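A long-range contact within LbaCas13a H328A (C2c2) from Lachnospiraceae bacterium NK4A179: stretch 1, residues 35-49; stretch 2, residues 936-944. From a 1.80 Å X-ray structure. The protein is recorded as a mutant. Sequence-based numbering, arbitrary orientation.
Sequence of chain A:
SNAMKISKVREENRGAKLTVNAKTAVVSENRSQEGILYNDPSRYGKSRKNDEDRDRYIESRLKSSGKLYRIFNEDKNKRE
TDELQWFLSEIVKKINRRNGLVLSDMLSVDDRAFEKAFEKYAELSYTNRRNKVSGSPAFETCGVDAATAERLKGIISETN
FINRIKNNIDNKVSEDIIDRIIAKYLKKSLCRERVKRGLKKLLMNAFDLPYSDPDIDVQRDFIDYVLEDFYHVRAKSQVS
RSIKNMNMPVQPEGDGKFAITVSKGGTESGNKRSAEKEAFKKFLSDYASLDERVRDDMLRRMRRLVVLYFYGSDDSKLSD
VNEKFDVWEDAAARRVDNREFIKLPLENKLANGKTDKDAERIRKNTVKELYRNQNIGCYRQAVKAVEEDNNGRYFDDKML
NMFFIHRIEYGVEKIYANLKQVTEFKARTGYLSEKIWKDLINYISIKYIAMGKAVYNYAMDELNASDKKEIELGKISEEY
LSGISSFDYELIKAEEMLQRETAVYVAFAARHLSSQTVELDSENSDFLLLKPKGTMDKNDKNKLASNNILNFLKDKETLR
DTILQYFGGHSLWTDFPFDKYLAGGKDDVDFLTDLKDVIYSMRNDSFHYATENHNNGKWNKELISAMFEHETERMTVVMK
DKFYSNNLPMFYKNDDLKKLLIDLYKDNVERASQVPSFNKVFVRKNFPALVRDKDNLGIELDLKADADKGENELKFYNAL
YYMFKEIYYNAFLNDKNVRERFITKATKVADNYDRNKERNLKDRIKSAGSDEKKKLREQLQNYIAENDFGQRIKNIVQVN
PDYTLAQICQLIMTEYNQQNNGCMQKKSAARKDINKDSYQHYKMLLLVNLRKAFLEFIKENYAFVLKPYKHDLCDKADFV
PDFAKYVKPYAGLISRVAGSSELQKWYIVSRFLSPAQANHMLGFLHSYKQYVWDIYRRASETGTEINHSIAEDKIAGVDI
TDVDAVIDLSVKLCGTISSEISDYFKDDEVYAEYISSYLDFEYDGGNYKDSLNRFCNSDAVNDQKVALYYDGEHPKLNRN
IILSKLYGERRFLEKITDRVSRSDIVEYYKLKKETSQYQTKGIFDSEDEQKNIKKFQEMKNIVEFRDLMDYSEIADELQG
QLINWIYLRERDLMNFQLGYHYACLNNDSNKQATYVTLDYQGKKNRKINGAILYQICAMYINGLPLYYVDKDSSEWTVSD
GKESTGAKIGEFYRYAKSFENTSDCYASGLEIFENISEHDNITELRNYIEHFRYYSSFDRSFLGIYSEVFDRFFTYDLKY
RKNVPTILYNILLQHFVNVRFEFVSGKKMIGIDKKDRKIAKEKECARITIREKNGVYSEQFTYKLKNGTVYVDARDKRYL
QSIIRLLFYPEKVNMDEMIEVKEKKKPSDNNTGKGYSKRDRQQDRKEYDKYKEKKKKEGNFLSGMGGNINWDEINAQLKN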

# COMPACT_ATOMS: atom_id res chain seq x y z
N GLY A 35 -1.76 -5.49 26.83
CA GLY A 35 -0.73 -4.91 25.99
C GLY A 35 0.62 -5.16 26.62
O GLY A 35 0.82 -4.87 27.81
N ILE A 36 1.55 -5.72 25.85
CA ILE A 36 2.88 -6.02 26.34
C ILE A 36 3.91 -5.22 25.57
O ILE A 36 3.71 -4.83 24.42
CB ILE A 36 3.22 -7.52 26.25
CG1 ILE A 36 3.21 -7.99 24.78
CG2 ILE A 36 2.30 -8.30 27.12
CD1 ILE A 36 4.03 -9.26 24.53
N LEU A 37 5.03 -4.96 26.24
CA LEU A 37 6.25 -4.49 25.61
C LEU A 37 7.22 -5.65 25.51
O LEU A 37 7.36 -6.43 26.46
CB LEU A 37 6.91 -3.37 26.43
CG LEU A 37 6.34 -1.96 26.42
CD1 LEU A 37 7.35 -1.04 27.12
CD2 LEU A 37 6.14 -1.53 24.98
N TYR A 38 7.89 -5.76 24.38
CA TYR A 38 8.89 -6.80 24.24
C TYR A 38 10.06 -6.32 23.41
O TYR A 38 9.91 -5.53 22.47
CB TYR A 38 8.31 -8.08 23.64
CG TYR A 38 7.79 -8.01 22.21
CD1 TYR A 38 6.55 -7.46 21.93
CD2 TYR A 38 8.52 -8.56 21.16
CE1 TYR A 38 6.05 -7.45 20.62
CE2 TYR A 38 8.03 -8.56 19.86
CZ TYR A 38 6.79 -7.99 19.60
OH TYR A 38 6.31 -7.98 18.31
N ASN A 39 11.23 -6.81 23.78
CA ASN A 39 12.46 -6.50 23.08
C ASN A 39 12.62 -7.42 21.88
O ASN A 39 12.32 -8.62 21.96
CB ASN A 39 13.65 -6.64 24.03
CG ASN A 39 13.39 -5.95 25.36
OD1 ASN A 39 13.36 -4.71 25.44
ND2 ASN A 39 13.17 -6.74 26.42
N ASP A 40 13.07 -6.86 20.77
CA ASP A 40 13.12 -7.60 19.52
C ASP A 40 14.37 -7.23 18.74
O ASP A 40 14.64 -6.03 18.56
CB ASP A 40 11.87 -7.31 18.70
CG ASP A 40 11.76 -8.20 17.48
OD1 ASP A 40 11.82 -9.44 17.65
OD2 ASP A 40 11.62 -7.67 16.36
N PRO A 41 15.16 -8.20 18.27
CA PRO A 41 15.01 -9.64 18.50
C PRO A 41 15.51 -10.05 19.89
O PRO A 41 16.47 -9.48 20.42
CB PRO A 41 15.88 -10.26 17.40
CG PRO A 41 16.96 -9.27 17.19
CD PRO A 41 16.37 -7.90 17.47
N SER A 42 14.86 -11.05 20.47
CA SER A 42 15.27 -11.57 21.76
C SER A 42 14.93 -13.04 21.81
O SER A 42 14.34 -13.59 20.87
CB SER A 42 14.60 -10.81 22.90
OG SER A 42 15.21 -11.11 24.13
N ARG A 43 15.33 -13.70 22.89
CA ARG A 43 15.01 -15.10 23.11
C ARG A 43 13.82 -15.18 24.05
O ARG A 43 13.57 -14.28 24.84
CB ARG A 43 16.22 -15.85 23.69
CG ARG A 43 16.96 -16.70 22.66
CD ARG A 43 18.41 -17.03 23.08
NE ARG A 43 19.26 -15.84 23.13
CZ ARG A 43 20.56 -15.87 23.42
NH1 ARG A 43 21.17 -17.03 23.66
NH2 ARG A 43 21.26 -14.74 23.45
N TYR A 44 13.05 -16.27 23.92
CA TYR A 44 11.98 -16.51 24.88
C TYR A 44 12.55 -16.55 26.29
O TYR A 44 13.55 -17.22 26.54
CB TYR A 44 11.30 -17.84 24.54
CG TYR A 44 10.27 -18.31 25.53
CD1 TYR A 44 9.17 -17.53 25.83
CD2 TYR A 44 10.37 -19.56 26.12
CE1 TYR A 44 8.20 -17.96 26.72
CE2 TYR A 44 9.41 -20.02 27.00
CZ TYR A 44 8.34 -19.22 27.30
OH TYR A 44 7.39 -19.66 28.17
N GLY A 45 11.91 -15.83 27.21
CA GLY A 45 12.42 -15.66 28.55
C GLY A 45 13.21 -14.39 28.74
O GLY A 45 13.54 -14.04 29.88
N LYS A 46 13.52 -13.69 27.65
CA LYS A 46 14.27 -12.44 27.70
C LYS A 46 13.60 -11.36 26.87
O LYS A 46 14.14 -10.25 26.78
CB LYS A 46 15.71 -12.64 27.18
CG LYS A 46 16.51 -13.72 27.90
CD LYS A 46 17.70 -13.11 28.64
CE LYS A 46 18.38 -14.13 29.55
NZ LYS A 46 18.28 -13.76 31.00
N SER A 47 12.44 -11.64 26.28
CA SER A 47 11.81 -10.69 25.36
C SER A 47 10.69 -9.90 26.04
O SER A 47 10.74 -8.67 26.12
CB SER A 47 11.26 -11.42 24.14
OG SER A 47 10.61 -10.50 23.27
N ARG A 48 9.66 -10.60 26.49
CA ARG A 48 8.48 -9.95 27.02
C ARG A 48 8.78 -9.32 28.37
O ARG A 48 9.32 -9.98 29.26
CB ARG A 48 7.35 -10.96 27.15
CG ARG A 48 6.16 -10.46 27.90
CD ARG A 48 5.02 -11.46 27.82
NE ARG A 48 3.92 -11.09 28.70
CZ ARG A 48 2.73 -11.69 28.72
NH1 ARG A 48 1.80 -11.26 29.56
NH2 ARG A 48 2.47 -12.70 27.91
N LYS A 49 8.41 -8.04 28.54
CA LYS A 49 8.66 -7.35 29.81
C LYS A 49 7.54 -7.62 30.81
O LYS A 49 6.36 -7.49 30.49
CB LYS A 49 8.78 -5.84 29.57
CG LYS A 49 9.89 -5.48 28.64
CD LYS A 49 10.01 -3.96 28.47
CE LYS A 49 10.98 -3.65 27.35
NZ LYS A 49 12.35 -4.15 27.66
N TYR A 936 5.61 -15.35 13.44
CA TYR A 936 5.79 -16.51 14.29
C TYR A 936 7.03 -16.35 15.15
O TYR A 936 7.06 -16.77 16.31
CB TYR A 936 5.87 -17.76 13.42
CG TYR A 936 4.50 -18.24 12.99
CD1 TYR A 936 3.53 -18.58 13.94
CD2 TYR A 936 4.16 -18.32 11.65
CE1 TYR A 936 2.27 -19.00 13.55
CE2 TYR A 936 2.90 -18.75 11.26
CZ TYR A 936 1.97 -19.08 12.20
OH TYR A 936 0.72 -19.51 11.81
N ARG A 937 8.08 -15.75 14.58
CA ARG A 937 9.30 -15.49 15.34
C ARG A 937 8.99 -14.63 16.56
O ARG A 937 9.44 -14.93 17.68
CB ARG A 937 10.31 -14.79 14.44
CG ARG A 937 11.63 -14.44 15.11
CD ARG A 937 12.49 -13.62 14.14
NE ARG A 937 11.97 -12.28 13.89
CZ ARG A 937 12.04 -11.26 14.74
NH1 ARG A 937 12.61 -11.42 15.93
NH2 ARG A 937 11.51 -10.08 14.42
N ARG A 938 8.24 -13.55 16.37
CA ARG A 938 7.94 -12.64 17.46
C ARG A 938 6.92 -13.22 18.42
O ARG A 938 7.04 -13.05 19.64
CB ARG A 938 7.49 -11.28 16.91
CG ARG A 938 8.65 -10.49 16.27
CD ARG A 938 8.20 -9.11 15.76
NE ARG A 938 7.52 -9.22 14.46
CZ ARG A 938 6.21 -9.14 14.31
NH1 ARG A 938 5.42 -8.96 15.36
NH2 ARG A 938 5.67 -9.24 13.09
N ALA A 939 5.92 -13.96 17.90
CA ALA A 939 5.02 -14.69 18.79
C ALA A 939 5.81 -15.67 19.65
O ALA A 939 5.59 -15.76 20.86
CB ALA A 939 3.96 -15.43 17.98
N SER A 940 6.77 -16.36 19.04
CA SER A 940 7.54 -17.37 19.76
C SER A 940 8.37 -16.72 20.87
O SER A 940 8.34 -17.18 22.02
CB SER A 940 8.42 -18.15 18.79
OG SER A 940 9.33 -19.01 19.47
N GLU A 941 9.06 -15.62 20.56
CA GLU A 941 9.98 -15.03 21.54
C GLU A 941 9.23 -14.42 22.71
O GLU A 941 9.79 -14.34 23.81
CB GLU A 941 10.89 -14.00 20.88
CG GLU A 941 10.28 -12.60 20.75
CD GLU A 941 11.08 -11.69 19.83
OE1 GLU A 941 12.22 -12.03 19.45
OE2 GLU A 941 10.55 -10.62 19.48
N THR A 942 7.98 -13.99 22.51
CA THR A 942 7.13 -13.47 23.57
C THR A 942 6.30 -14.53 24.25
O THR A 942 5.50 -14.19 25.13
CB THR A 942 6.20 -12.38 23.03
OG1 THR A 942 5.30 -12.95 22.07
CG2 THR A 942 7.00 -11.28 22.41
N GLY A 943 6.45 -15.78 23.85
CA GLY A 943 5.71 -16.86 24.47
C GLY A 943 4.23 -16.79 24.21
O GLY A 943 3.43 -17.22 25.05
N THR A 944 3.83 -16.27 23.06
CA THR A 944 2.43 -16.10 22.74
C THR A 944 1.96 -17.32 21.96
O THR A 944 2.51 -17.61 20.89
CB THR A 944 2.20 -14.82 21.93
OG1 THR A 944 2.74 -13.71 22.65
CG2 THR A 944 0.71 -14.58 21.69
O HOH W 1 10.00 -13.49 26.53
O HOH W 2 3.13 -13.65 25.64

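The strongest link is the salt bridge between Asp-40 and Arg-937. Arg-937 NH1 donates to Asp-40 OD1 at 2.7 Å, and Arg-937 NH2 donates to Asp-40 OD2 at 3.1 Å in a nearly straight bond. Asp-40 OD1 also lies 2.5 Å from Glu-941 OE2. Two carboxylate oxygens this close suggest that one acid group holds a proton.

Glu-941 has the largest area covered by the other stretch. Its side chain, chi1 p and chi2 t, extends to the turn after the strand, where Ser-42 N donates to Glu-941 OE1 at 3.0 Å. Glu-941 O receives a hydrogen bond from water 1 at 2.9 Å. The same water accepts from Gly-45 N and Arg-48 N, tying the loop to the end of the helix.

Arg-938 NH1 donates to Tyr-38 OH at 3.2 Å. The Tyr-38 ring is buried, and Thr-942 CG2 sits over one face, 3.6 Å from its centroid. This methyl suits the flat aromatic surface. Ile-36 CD1 adds apolar packing 4.1 Å from Thr-942 CB.

Gly-943, in a Schellman motif, has positive phi, which favours glycine. Its CA lies 3.5 Å from Tyr-44 CE1, and a CB here would clash with that atom. Water 2 links Arg-48 NH2 to Thr-942 O, 2.5 Å from each.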